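Local coordinates for protein GrgF (Penicillium sp. sh18, PDB 6LZH) that acts as a polyketide transferase of the alpha/beta hydrolase fold in gregatin A biosynthesis, where it probably joins two polyketide chains by a Claisen-type condensation, at residues L6-V11 / R22-P27; A34-P39 / T62-D67; G40-K45 / R69-S74. One frame throughout, in Å; residues are numbered along the deposited sequence.

Contact 1: L6-V11 / R22-P27; sequences LPRSDV and RGWLFP
Arg8 lays its guanidinium flat over one face of the Trp24 indole, and the numbers support both a stack and a cation-pi interaction. The two planes are only 7° apart, and Arg8 CZ stands 3.6 Å from the centroid of the five-membered ring of Trp24. Trp24 CE2 sits over the centre of the guanidinium, 3.3 Å from Arg8 CZ, and the cation is offset toward the indole rim. Starting with CG anti to the backbone N (chi1 169°), the arginine chain bends at chi3. Its methylenes add CH-pi contacts: CD also sits over the indole, while CG lies above one face of the Phe26 ring, 4.1 Å from the ring centroid. Asp10 approaches from another direction, its OD1 being in the indole plane at the NE1 and CD1 edge. Lys45 makes a further cation-pi contact with Trp24.

Four backbone hydrogen bonds join the strands in two reciprocal pairs, Ser9 with Leu25 and Val11 with Gly23. Each measures 2.9 Å between N and O, and Asp10 and Trp24 form the non-hydrogen-bonded pair between them. Ser9 O is also approached by CA of Trp24, a CA-H...O contact of 3.2 Å.

On the face that carries Ser9, Val11 and Leu25, the contact across the strands is apolar: Val11 crosses Leu25 at about a right angle, CG1 meeting CB of Leu25 at 3.7 Å, and Trp97 and Phe98 of helix 84-99 pack against these two residues. Beyond the strand pairing, CB of Leu6 touches CG of Pro27, and a water accepts from Leu6 N while donating to Pro27 O at 2.7 Å.

Antiparallel register, paired bonds and a strand angle of 140° mark a twisted beta hairpin, strands 9-14 and 20-26, at the edge of the central alpha/beta hydrolase sheet.

Contact 2: A34-P39 / T62-D67; sequences ALIMSP and TCLLYD
The Tyr66 ring, the one aromatic group of this contact, meets Ile36 obliquely, with CE2 3.7 Å from CG2 of the isoleucine. A water lies over the centre of one face of the ring, and Leu64 CG is at the edge, in plane. Tyr66 and Phe13 also pack edge-to-face.

Three backbone hydrogen bonds define the parallel register. Leu35 N gives to Thr62 O, Leu64 N to Leu35 O, and Met37 N to Leu64 O, each 2.8 Å long; the last is nearly straight, with an angle of 171° at its hydrogen. Beyond Met37 the direct pairing stops: Met37 O is 4.1 Å from Tyr66 N, and the water over the ring donates instead to Met37 O and to Tyr66 O.

Leu35 CB faces Cys63 SG at 4.1 Å, while the thioether sulfur of Met37 reaches Cys63 CB. These residues pack toward helix 49-58. Ile36 and Leu64 point to the other side of the sheet, where helix 84-99 touches Ile36.

Strands 32-38 and 62-66 are the parallel neighbours of a beta-alpha-beta unit, connected through helix 49-58, in the alpha/beta hydrolase sheet. The chemistry is that of a buried, apolar strand pair in which, past Met37, a water bridges Met37 O and Tyr66 O, whereas the buried Tyr66 N has no partner in the model.

Contact 3: G40-K45 / R69-S74; sequences GFNMPK and RGIGAS
Loops at the C-terminal ends of two parallel strands, 32-38 and 62-66, meet here, with Ile71 of one lodged against Asn42, Met43 and Pro44 of the other. Both loops are shaped by tight turns. Gly40 to Met43 form a type II turn closed by Met43 N bonding to Gly40 O at 3.1 Å. Ile71 to Ser74 form a type II' turn, in which Ser74 N bonds to Ile71 O at 3.0 Å and Gly72 takes the second position with positive phi (61°).

Between the two loops the interaction is van der Waals contact carried by the two branches of Ile71. Its CG2, anti to the backbone N, rests 3.5 Å from CA of Pro44 and 3.6 Å from the carbonyl O of Met43, and it also meets Pro44 CB at 3.9 Å. The other branch ends at CD1, which comes to 3.4 Å from OD1 of Asn42, the two side chains crossing at a slant. That amide is held by polar partners outside this pair of loops: OD1 accepts from Asn80 ND2, and ND2 bonds to Tyr175 OH and Arg206 O. The methyl therefore packs on a group that is already fixed in place.

At the far end, Pro44 CB lies 4.3 Å from Gly72 CA. Lys45 NZ passes near Ala73 CB, but its charge is paired with Asp67, whose OD2 also accepts from Ala73 N.

Met43 is about 7 Å from Cys115, side chain to side chain, so the first loop borders the active site. Alpha/beta hydrolases commonly place an oxyanion-hole residue in the loop after the strand equivalent to 32-38, and the 40-45 loop is consistent with that position.

Contact 1 closes before contact 2 opens, whereas the segments of contacts 2 and 3 alternate along the chain. Centres of contacts 1 and 2 lie about 9 Å apart in one mixed sheet, where strands 20-26 and 62-66 are neighbours: Trp24 N to Leu65 O and Phe26 N to Cys63 O are probable hydrogen bonds, both 2.7 Å. Contact 3 is about 13 Å from contact 2 and about 16 Å from contact 1, centre to centre, and continues beyond the C-terminal ends of the paired strands of contact 2. Asp67 O to Ser74 OG, a probable hydrogen bond, joins contacts 2 and 3, and Ser74 OG also reaches Arg22 N of contact 1. The hairpin thus extends the sheet, while the loops lead toward the active-site side.

Contact 1: L6-V11 / R22-P27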
loop_
_atom_site.group_PDB
_atom_site.type_symbol
_atom_site.label_atom_id
_atom_site.label_comp_id
_atom_site.label_asym_id
_atom_site.label_seq_id
_atom_site.Cartn_x
_atom_site.Cartn_y
_atom_site.Cartn_z
ATOM N N LEU A 6 -38.906 -1.828 -4.802
ATOM C CA LEU A 6 -38.646 -2.629 -3.613
ATOM C C LEU A 6 -37.967 -1.799 -2.516
ATOM O O LEU A 6 -37.283 -0.819 -2.795
ATOM C CB LEU A 6 -37.788 -3.849 -3.967
ATOM C CG LEU A 6 -38.493 -5.011 -4.681
ATOM C CD1 LEU A 6 -37.504 -6.105 -5.055
ATOM C CD2 LEU A 6 -39.611 -5.587 -3.819
ATOM N N PRO A 7 -38.175 -2.178 -1.260
ATOM C CA PRO A 7 -37.523 -1.461 -0.165
ATOM C C PRO A 7 -36.061 -1.849 -0.038
ATOM O O PRO A 7 -35.610 -2.902 -0.487
ATOM C CB PRO A 7 -38.312 -1.877 1.088
ATOM C CG PRO A 7 -39.373 -2.836 0.628
ATOM C CD PRO A 7 -39.068 -3.246 -0.783
ATOM N N ARG A 8 -35.329 -0.953 0.586
ATOM C CA ARG A 8 -33.926 -1.133 0.898
ATOM C C ARG A 8 -33.784 -2.103 2.065
ATOM O O ARG A 8 -34.669 -2.190 2.918
ATOM C CB ARG A 8 -33.361 0.245 1.223
ATOM C CG ARG A 8 -32.004 0.339 1.812
ATOM C CD ARG A 8 -31.875 1.766 2.308
ATOM N NE ARG A 8 -32.171 1.858 3.729
ATOM C CZ ARG A 8 -32.201 2.998 4.413
ATOM N NH1 ARG A 8 -31.963 4.155 3.799
ATOM N NH2 ARG A 8 -32.462 2.980 5.715
ATOM N N SER A 9 -32.682 -2.861 2.079
ATOM C CA SER A 9 -32.381 -3.823 3.133
ATOM C C SER A 9 -31.070 -3.460 3.818
ATOM O O SER A 9 -30.135 -2.971 3.181
ATOM C CB SER A 9 -32.247 -5.260 2.590
ATOM O OG SER A 9 -33.492 -5.804 2.227
ATOM N N ASP A 10 -31.004 -3.696 5.127
ATOM C CA ASP A 10 -29.730 -3.641 5.831
ATOM C C ASP A 10 -28.984 -4.940 5.563
ATOM O O ASP A 10 -29.553 -6.028 5.708
ATOM C CB ASP A 10 -29.940 -3.476 7.331
ATOM C CG ASP A 10 -30.508 -2.129 7.717
ATOM O OD1 ASP A 10 -30.634 -1.214 6.877
ATOM O OD2 ASP A 10 -30.824 -1.984 8.905
ATOM N N VAL A 11 -27.713 -4.838 5.180
ATOM C CA VAL A 11 -26.903 -6.009 4.869
ATOM C C VAL A 11 -25.531 -5.834 5.513
ATOM O O VAL A 11 -25.111 -4.727 5.865
ATOM C CB VAL A 11 -26.747 -6.247 3.340
ATOM C CG1 VAL A 11 -28.062 -6.655 2.692
ATOM C CG2 VAL A 11 -26.165 -4.986 2.643
ATOM N N ARG A 22 -20.973 -2.926 6.858
ATOM C CA ARG A 22 -22.429 -2.870 6.853
ATOM C C ARG A 22 -22.906 -1.836 5.855
ATOM O O ARG A 22 -22.226 -0.837 5.595
ATOM C CB ARG A 22 -22.968 -2.557 8.267
ATOM C CG ARG A 22 -22.563 -3.620 9.299
ATOM C CD ARG A 22 -23.083 -3.381 10.726
ATOM N NE ARG A 22 -22.673 -4.481 11.606
ATOM C CZ ARG A 22 -21.485 -4.566 12.208
ATOM N NH1 ARG A 22 -20.581 -3.609 12.069
ATOM N NH2 ARG A 22 -21.199 -5.614 12.969
ATOM N N GLY A 23 -24.082 -2.085 5.299
ATOM C CA GLY A 23 -24.580 -1.193 4.290
ATOM C C GLY A 23 -26.009 -1.502 3.925
ATOM O O GLY A 23 -26.744 -2.157 4.674
ATOM N N TRP A 24 -26.373 -1.025 2.748
ATOM C CA TRP A 24 -27.737 -1.065 2.259
ATOM C C TRP A 24 -27.747 -1.730 0.901
ATOM O O TRP A 24 -26.901 -1.439 0.052
ATOM C CB TRP A 24 -28.339 0.342 2.125
ATOM C CG TRP A 24 -28.662 1.003 3.419
ATOM C CD1 TRP A 24 -29.129 0.400 4.557
ATOM C CD2 TRP A 24 -28.569 2.400 3.714
ATOM N NE1 TRP A 24 -29.318 1.336 5.538
ATOM C CE2 TRP A 24 -28.981 2.572 5.050
ATOM C CE3 TRP A 24 -28.161 3.525 2.979
ATOM C CZ2 TRP A 24 -29.013 3.825 5.669
ATOM C CZ3 TRP A 24 -28.193 4.766 3.594
ATOM C CH2 TRP A 24 -28.618 4.906 4.931
ATOM N N LEU A 25 -28.728 -2.598 0.701
ATOM C CA LEU A 25 -28.974 -3.252 -0.567
ATOM C C LEU A 25 -30.254 -2.676 -1.157
ATOM O O LEU A 25 -31.290 -2.664 -0.486
ATOM C CB LEU A 25 -29.099 -4.762 -0.355
ATOM C CG LEU A 25 -29.423 -5.626 -1.568
ATOM C CD1 LEU A 25 -28.288 -5.563 -2.553
ATOM C CD2 LEU A 25 -29.670 -7.071 -1.115
ATOM N N PHE A 26 -30.181 -2.181 -2.399
ATOM C CA PHE A 26 -31.341 -1.683 -3.146
ATOM C C PHE A 26 -31.653 -2.681 -4.260
ATOM O O PHE A 26 -31.104 -2.582 -5.373
ATOM C CB PHE A 26 -31.090 -0.281 -3.723
ATOM C CG PHE A 26 -30.801 0.778 -2.677
ATOM C CD1 PHE A 26 -29.547 0.858 -2.073
ATOM C CD2 PHE A 26 -31.783 1.695 -2.295
ATOM C CE1 PHE A 26 -29.281 1.826 -1.109
ATOM C CE2 PHE A 26 -31.512 2.677 -1.349
ATOM C CZ PHE A 26 -30.267 2.739 -0.755
ATOM N N PRO A 27 -32.507 -3.677 -4.005
ATOM C CA PRO A 27 -32.720 -4.735 -4.997
ATOM C C PRO A 27 -33.550 -4.265 -6.172
ATOM O O PRO A 27 -34.570 -3.589 -6.010
ATOM C CB PRO A 27 -33.461 -5.822 -4.204
ATOM C CG PRO A 27 -34.073 -5.101 -3.064
ATOM C CD PRO A 27 -33.108 -4.012 -2.703
HETATM O O HOH W 1 -37.041 -2.984 -6.984
#

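Contact 2: A34-P39 / T62-D67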
loop_
_atom_site.group_PDB
_atom_site.type_symbol
_atom_site.label_atom_id
_atom_site.label_comp_id
_atom_site.label_asym_id
_atom_site.label_seq_id
_atom_site.Cartn_x
_atom_site.Cartn_y
_atom_site.Cartn_z
ATOM N N ALA A 34 -25.766 -5.206 -11.496
ATOM C CA ALA A 34 -25.591 -4.733 -10.126
ATOM C C ALA A 34 -24.455 -3.716 -10.058
ATOM O O ALA A 34 -23.597 -3.639 -10.952
ATOM C CB ALA A 34 -25.311 -5.880 -9.150
ATOM N N LEU A 35 -24.453 -2.956 -8.959
ATOM C CA LEU A 35 -23.545 -1.830 -8.771
ATOM C C LEU A 35 -23.185 -1.708 -7.298
ATOM O O LEU A 35 -24.074 -1.686 -6.433
ATOM C CB LEU A 35 -24.184 -0.528 -9.257
ATOM C CG LEU A 35 -23.277 0.689 -9.396
ATOM C CD1 LEU A 35 -22.308 0.490 -10.541
ATOM C CD2 LEU A 35 -24.129 1.939 -9.631
ATOM N N ILE A 36 -21.883 -1.628 -7.026
ATOM C CA ILE A 36 -21.344 -1.391 -5.691
ATOM C C ILE A 36 -20.842 0.047 -5.646
ATOM O O ILE A 36 -19.932 0.415 -6.405
ATOM C CB ILE A 36 -20.217 -2.380 -5.350
ATOM C CG1 ILE A 36 -20.707 -3.825 -5.485
ATOM C CG2 ILE A 36 -19.673 -2.092 -3.951
ATOM C CD1 ILE A 36 -19.606 -4.854 -5.291
ATOM N N MET A 37 -21.419 0.853 -4.752
ATOM C CA MET A 37 -21.193 2.297 -4.714
ATOM C C MET A 37 -20.338 2.684 -3.511
ATOM O O MET A 37 -20.610 2.252 -2.384
ATOM C CB MET A 37 -22.532 3.042 -4.675
ATOM C CG MET A 37 -23.381 2.770 -5.929
ATOM S SD MET A 37 -25.050 3.445 -5.804
ATOM C CE MET A 37 -24.735 5.222 -5.843
ATOM N N SER A 38 -19.318 3.511 -3.749
ATOM C CA SER A 38 -18.355 3.903 -2.727
ATOM C C SER A 38 -18.450 5.406 -2.504
ATOM O O SER A 38 -18.441 6.178 -3.482
ATOM C CB SER A 38 -16.910 3.539 -3.144
ATOM O OG SER A 38 -16.702 2.143 -3.213
ATOM N N PRO A 39 -18.506 5.860 -1.242
ATOM C CA PRO A 39 -18.762 7.279 -0.965
ATOM C C PRO A 39 -17.493 8.113 -0.928
ATOM O O PRO A 39 -16.386 7.583 -1.102
ATOM C CB PRO A 39 -19.452 7.239 0.410
ATOM C CG PRO A 39 -18.828 6.045 1.081
ATOM C CD PRO A 39 -18.532 5.035 -0.017
ATOM N N THR A 62 -29.383 -3.558 -9.310
ATOM C CA THR A 62 -29.299 -3.804 -7.871
ATOM C C THR A 62 -28.059 -3.134 -7.292
ATOM O O THR A 62 -26.935 -3.407 -7.729
ATOM C CB THR A 62 -29.280 -5.309 -7.578
ATOM O OG1 THR A 62 -30.539 -5.885 -7.943
ATOM C CG2 THR A 62 -29.075 -5.566 -6.100
ATOM N N CYS A 63 -28.250 -2.269 -6.297
ATOM C CA CYS A 63 -27.152 -1.479 -5.758
ATOM C C CYS A 63 -26.807 -1.892 -4.331
ATOM O O CYS A 63 -27.692 -2.156 -3.506
ATOM C CB CYS A 63 -27.492 0.025 -5.800
ATOM S SG CYS A 63 -27.729 0.630 -7.495
ATOM N N LEU A 64 -25.502 -1.976 -4.072
ATOM C CA LEU A 64 -24.928 -2.178 -2.744
ATOM C C LEU A 64 -24.218 -0.890 -2.343
ATOM O O LEU A 64 -23.320 -0.417 -3.054
ATOM C CB LEU A 64 -23.934 -3.350 -2.729
ATOM C CG LEU A 64 -23.159 -3.523 -1.411
ATOM C CD1 LEU A 64 -24.096 -3.873 -0.212
ATOM C CD2 LEU A 64 -22.053 -4.554 -1.558
ATOM N N LEU A 65 -24.630 -0.309 -1.224
ATOM C CA LEU A 65 -24.036 0.922 -0.718
ATOM C C LEU A 65 -23.591 0.644 0.705
ATOM O O LEU A 65 -24.430 0.345 1.558
ATOM C CB LEU A 65 -25.074 2.054 -0.770
ATOM C CG LEU A 65 -24.754 3.428 -0.233
ATOM C CD1 LEU A 65 -23.442 3.884 -0.816
ATOM C CD2 LEU A 65 -25.901 4.415 -0.569
ATOM N N TYR A 66 -22.292 0.726 0.978
ATOM C CA TYR A 66 -21.830 0.308 2.295
ATOM C C TYR A 66 -20.837 1.287 2.905
ATOM O O TYR A 66 -20.228 2.105 2.212
ATOM C CB TYR A 66 -21.246 -1.101 2.249
ATOM C CG TYR A 66 -19.936 -1.324 1.526
ATOM C CD1 TYR A 66 -18.720 -0.997 2.125
ATOM C CD2 TYR A 66 -19.911 -1.947 0.288
ATOM C CE1 TYR A 66 -17.529 -1.240 1.496
ATOM C CE2 TYR A 66 -18.709 -2.212 -0.362
ATOM C CZ TYR A 66 -17.518 -1.857 0.251
ATOM O OH TYR A 66 -16.313 -2.111 -0.372
ATOM N N ASP A 67 -20.723 1.212 4.237
ATOM C CA ASP A 67 -19.784 2.055 4.963
ATOM C C ASP A 67 -18.413 1.402 4.902
ATOM O O ASP A 67 -18.289 0.214 5.242
ATOM C CB ASP A 67 -20.219 2.254 6.426
ATOM C CG ASP A 67 -21.408 3.198 6.565
ATOM O OD1 ASP A 67 -21.446 4.213 5.849
ATOM O OD2 ASP A 67 -22.290 2.952 7.411
HETATM O O HOH W 2 -18.791 1.401 -0.253
#

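Contact 3: G40-K45 / R69-S74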
loop_
_atom_site.group_PDB
_atom_site.type_symbol
_atom_site.label_atom_id
_atom_site.label_comp_id
_atom_site.label_asym_id
_atom_site.label_seq_id
_atom_site.Cartn_x
_atom_site.Cartn_y
_atom_site.Cartn_z
ATOM N N GLY A 40 -17.644 9.415 -0.677
ATOM C CA GLY A 40 -16.529 10.339 -0.727
ATOM C C GLY A 40 -15.619 10.245 0.489
ATOM O O GLY A 40 -15.754 9.381 1.359
ATOM N N PHE A 41 -14.672 11.175 0.537
ATOM C CA PHE A 41 -13.577 11.111 1.501
ATOM C C PHE A 41 -14.082 11.187 2.935
ATOM O O PHE A 41 -14.736 12.159 3.324
ATOM C CB PHE A 41 -12.598 12.248 1.236
ATOM C CG PHE A 41 -11.447 12.283 2.187
ATOM C CD1 PHE A 41 -10.344 11.458 1.982
ATOM C CD2 PHE A 41 -11.455 13.142 3.283
ATOM C CE1 PHE A 41 -9.271 11.481 2.849
ATOM C CE2 PHE A 41 -10.378 13.168 4.165
ATOM C CZ PHE A 41 -9.280 12.332 3.940
ATOM N N ASN A 42 -13.758 10.169 3.726
ATOM C CA ASN A 42 -14.080 10.127 5.145
ATOM C C ASN A 42 -15.579 10.203 5.396
ATOM O O ASN A 42 -16.003 10.618 6.474
ATOM C CB ASN A 42 -13.360 11.249 5.913
ATOM C CG ASN A 42 -13.223 10.939 7.397
ATOM O OD1 ASN A 42 -13.124 9.779 7.784
ATOM N ND2 ASN A 42 -13.247 11.976 8.230
ATOM N N MET A 43 -16.402 9.803 4.405
ATOM C CA MET A 43 -17.846 9.923 4.524
ATOM C C MET A 43 -18.513 8.547 4.610
ATOM O O MET A 43 -18.038 7.576 4.012
ATOM C CB MET A 43 -18.431 10.685 3.327
ATOM C CG MET A 43 -18.136 12.193 3.346
ATOM S SD MET A 43 -18.738 12.972 4.882
ATOM C CE MET A 43 -20.520 12.943 4.629
ATOM N N PRO A 44 -19.613 8.440 5.348
ATOM C CA PRO A 44 -20.419 7.217 5.332
ATOM C C PRO A 44 -21.297 7.178 4.082
ATOM O O PRO A 44 -21.319 8.100 3.272
ATOM C CB PRO A 44 -21.257 7.344 6.606
ATOM C CG PRO A 44 -21.495 8.823 6.715
ATOM C CD PRO A 44 -20.201 9.473 6.225
ATOM N N LYS A 45 -22.028 6.077 3.941
ATOM C CA LYS A 45 -22.907 5.851 2.800
ATOM C C LYS A 45 -24.127 6.773 2.790
ATOM O O LYS A 45 -24.847 6.822 1.783
ATOM C CB LYS A 45 -23.380 4.403 2.830
ATOM C CG LYS A 45 -24.307 4.163 4.011
ATOM C CD LYS A 45 -24.390 2.709 4.386
ATOM C CE LYS A 45 -25.337 2.517 5.563
ATOM N NZ LYS A 45 -24.748 3.115 6.799
ATOM N N ARG A 69 -14.481 0.497 5.941
ATOM C CA ARG A 69 -13.863 0.209 7.224
ATOM C C ARG A 69 -13.722 1.466 8.069
ATOM O O ARG A 69 -13.250 2.500 7.588
ATOM C CB ARG A 69 -12.479 -0.402 6.991
ATOM C CG ARG A 69 -11.912 -1.035 8.231
ATOM C CD ARG A 69 -11.071 -0.086 9.047
ATOM N NE ARG A 69 -9.774 0.178 8.442
ATOM C CZ ARG A 69 -8.880 0.999 8.977
ATOM N NH1 ARG A 69 -7.705 1.200 8.382
ATOM N NH2 ARG A 69 -9.173 1.635 10.108
ATOM N N GLY A 70 -14.101 1.358 9.342
ATOM C CA GLY A 70 -13.849 2.430 10.292
ATOM C C GLY A 70 -14.775 3.614 10.152
ATOM O O GLY A 70 -14.500 4.677 10.703
ATOM N N ILE A 71 -15.867 3.464 9.412
ATOM C CA ILE A 71 -16.768 4.561 9.087
ATOM C C ILE A 71 -18.194 4.111 9.371
ATOM O O ILE A 71 -18.520 2.938 9.170
ATOM C CB ILE A 71 -16.609 4.972 7.601
ATOM C CG1 ILE A 71 -15.199 5.507 7.327
ATOM C CG2 ILE A 71 -17.680 5.955 7.180
ATOM C CD1 ILE A 71 -14.998 6.956 7.729
ATOM N N GLY A 72 -19.035 5.033 9.855
ATOM C CA GLY A 72 -20.467 4.768 9.896
ATOM C C GLY A 72 -20.786 3.560 10.757
ATOM O O GLY A 72 -20.325 3.447 11.894
ATOM N N ALA A 73 -21.543 2.618 10.193
ATOM C CA ALA A 73 -21.968 1.409 10.893
ATOM C C ALA A 73 -20.977 0.249 10.792
ATOM O O ALA A 73 -21.217 -0.798 11.401
ATOM C CB ALA A 73 -23.329 0.954 10.355
ATOM N N SER A 74 -19.890 0.393 10.036
ATOM C CA SER A 74 -18.982 -0.720 9.790
ATOM C C SER A 74 -17.975 -0.877 10.921
ATOM O O SER A 74 -17.626 0.084 11.611
ATOM C CB SER A 74 -18.237 -0.533 8.458
ATOM O OG SER A 74 -19.132 -0.793 7.385
#